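Local coordinates for enoyl-CoA hydratase/isomerase (Shewanella pealeana, PDB 4KPK), which probably acts as an isomerase or hydratase on acyl-CoA thioesters, as a trimeric member of the crotonase-like enoyl-CoA hydratase/isomerase family, at residues Ala100-Asn103 / Trp104-Gln108. Sequence-based numbering, arbitrary orientation.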
loop_
_atom_site.group_PDB
_atom_site.type_symbol
_atom_site.label_atom_id
_atom_site.label_comp_id
_atom_site.label_asym_id
_atom_site.label_seq_id
_atom_site.Cartn_x
_atom_site.Cartn_y
_atom_site.Cartn_z
ATOM N N ALA A 100 24.814 -5.998 -11.260
ATOM C CA ALA A 100 26.088 -6.050 -10.522
ATOM C C ALA A 100 27.270 -6.541 -11.376
ATOM O O ALA A 100 27.153 -7.534 -12.066
ATOM C CB ALA A 100 25.928 -6.910 -9.278
ATOM N N ASP A 101 28.389 -5.822 -11.334
ATOM C CA ASP A 101 29.568 -6.162 -12.119
ATOM C C ASP A 101 30.120 -7.524 -11.655
ATOM O O ASP A 101 30.302 -7.721 -10.459
ATOM C CB ASP A 101 30.569 -4.993 -11.969
ATOM C CG ASP A 101 31.916 -5.231 -12.657
ATOM O OD1 ASP A 101 32.735 -6.049 -12.190
ATOM O OD2 ASP A 101 32.201 -4.523 -13.624
ATOM N N LEU A 102 30.351 -8.465 -12.589
ATOM C CA LEU A 102 30.870 -9.815 -12.239
ATOM C C LEU A 102 32.208 -9.795 -11.477
ATOM O O LEU A 102 32.425 -10.619 -10.572
ATOM C CB LEU A 102 31.050 -10.700 -13.483
ATOM C CG LEU A 102 31.529 -12.168 -13.343
ATOM C CD1 LEU A 102 30.603 -12.955 -12.445
ATOM C CD2 LEU A 102 31.623 -12.913 -14.695
ATOM N N ASN A 103 33.101 -8.883 -11.872
ATOM C CA ASN A 103 34.396 -8.771 -11.225
ATOM C C ASN A 103 34.220 -8.315 -9.822
ATOM O O ASN A 103 34.926 -8.774 -8.941
ATOM C CB ASN A 103 35.311 -7.812 -11.970
ATOM C CG ASN A 103 36.138 -8.526 -12.989
ATOM O OD1 ASN A 103 36.754 -9.540 -12.669
ATOM N ND2 ASN A 103 36.133 -8.043 -14.233
ATOM N N TRP A 104 33.245 -7.430 -9.610
ATOM C CA TRP A 104 32.927 -6.920 -8.274
ATOM C C TRP A 104 32.339 -8.068 -7.478
ATOM O O TRP A 104 32.693 -8.273 -6.332
ATOM C CB TRP A 104 31.966 -5.727 -8.344
ATOM C CG TRP A 104 31.574 -5.121 -7.053
ATOM C CD1 TRP A 104 32.403 -4.788 -6.007
ATOM C CD2 TRP A 104 30.264 -4.697 -6.678
ATOM N NE1 TRP A 104 31.685 -4.210 -5.006
ATOM C CE2 TRP A 104 30.364 -4.141 -5.372
ATOM C CE3 TRP A 104 29.003 -4.741 -7.310
ATOM C CZ2 TRP A 104 29.244 -3.615 -4.672
ATOM C CZ3 TRP A 104 27.850 -4.233 -6.609
ATOM C CH2 TRP A 104 27.996 -3.678 -5.287
HETATM N N MSE A 105 31.473 -8.852 -8.095
HETATM C CA MSE A 105 30.890 -9.965 -7.368
HETATM C C MSE A 105 31.941 -10.959 -6.903
HETATM O O MSE A 105 31.805 -11.509 -5.804
HETATM C CB MSE A 105 29.824 -10.659 -8.194
HETATM C CG MSE A 105 28.637 -9.750 -8.527
HETATM SE SE MSE A 105 27.290 -10.775 -9.571
HETATM C CE MSE A 105 27.643 -10.567 -11.492
ATOM N N ARG A 106 32.930 -11.270 -7.738
ATOM C CA ARG A 106 34.027 -12.171 -7.311
ATOM C C ARG A 106 34.754 -11.647 -6.086
ATOM O O ARG A 106 35.153 -12.414 -5.226
ATOM C CB ARG A 106 35.083 -12.332 -8.389
ATOM C CG ARG A 106 34.643 -13.205 -9.564
ATOM C CD ARG A 106 35.695 -13.217 -10.648
ATOM N NE ARG A 106 35.117 -13.666 -11.903
ATOM C CZ ARG A 106 34.868 -14.943 -12.230
ATOM N NH1 ARG A 106 35.119 -15.949 -11.395
ATOM N NH2 ARG A 106 34.359 -15.222 -13.424
ATOM N N LYS A 107 34.967 -10.343 -6.051
ATOM C CA LYS A 107 35.621 -9.715 -4.902
ATOM C C LYS A 107 34.765 -9.865 -3.638
ATOM O O LYS A 107 35.294 -10.235 -2.587
ATOM C CB LYS A 107 35.919 -8.238 -5.161
ATOM C CG LYS A 107 36.735 -8.000 -6.431
ATOM C CD LYS A 107 37.293 -6.592 -6.389
ATOM C CE LYS A 107 38.033 -6.176 -7.646
ATOM N NZ LYS A 107 38.351 -4.745 -7.418
ATOM N N GLN A 108 33.458 -9.601 -3.749
ATOM C CA GLN A 108 32.553 -9.718 -2.578
ATOM C C GLN A 108 32.547 -11.129 -1.988
ATOM O O GLN A 108 32.520 -11.347 -0.761
ATOM C CB GLN A 108 31.109 -9.346 -2.972
ATOM C CG GLN A 108 30.913 -7.881 -3.386
ATOM C CD GLN A 108 29.533 -7.645 -4.014
ATOM O OE1 GLN A 108 29.165 -8.233 -5.063
ATOM N NE2 GLN A 108 28.763 -6.786 -3.388
#
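Asp101, the N-cap residue, accepts from Trp104 N and caps the first turn of the short helix 102-109 of a crotonase-like fold, a worked example of side-chain capping. Capping comes first: with CG anti to the backbone N (chi1 176°), the carboxylate turns back so that Asp101 OD1 accepts a hydrogen bond from Trp104 N (3.0 Å), met on its anti side, and a weak one from Asn103 N. The other oxygen, OD2, forms a salt bridge with Arg56, which ties the helix start to another part of the chain.

Backbone bonds then take over: Met105 N reaches Asp101 O at 2.9 Å, Arg106 N bonds to Leu102 O, and Lys107 N to Asn103 O.

A van der Waals contact joins a methyl to a charged group: Leu102 CD2 lies 3.8 Å from Arg106 NH2, set obliquely to the guanidinium; Phe285 of a second subunit packs on both residues.

Apolar contacts lie around this turn. Ala100 CB sits 4.0 Å from Met105 CG, and its approach to the Trp104 ring is oblique. Residue 105 is selenomethionine; its chain bends at chi3 (-91°), and Leu102 crosses it at about a right angle, CD1 lying 3.9 Å from Met105 CE.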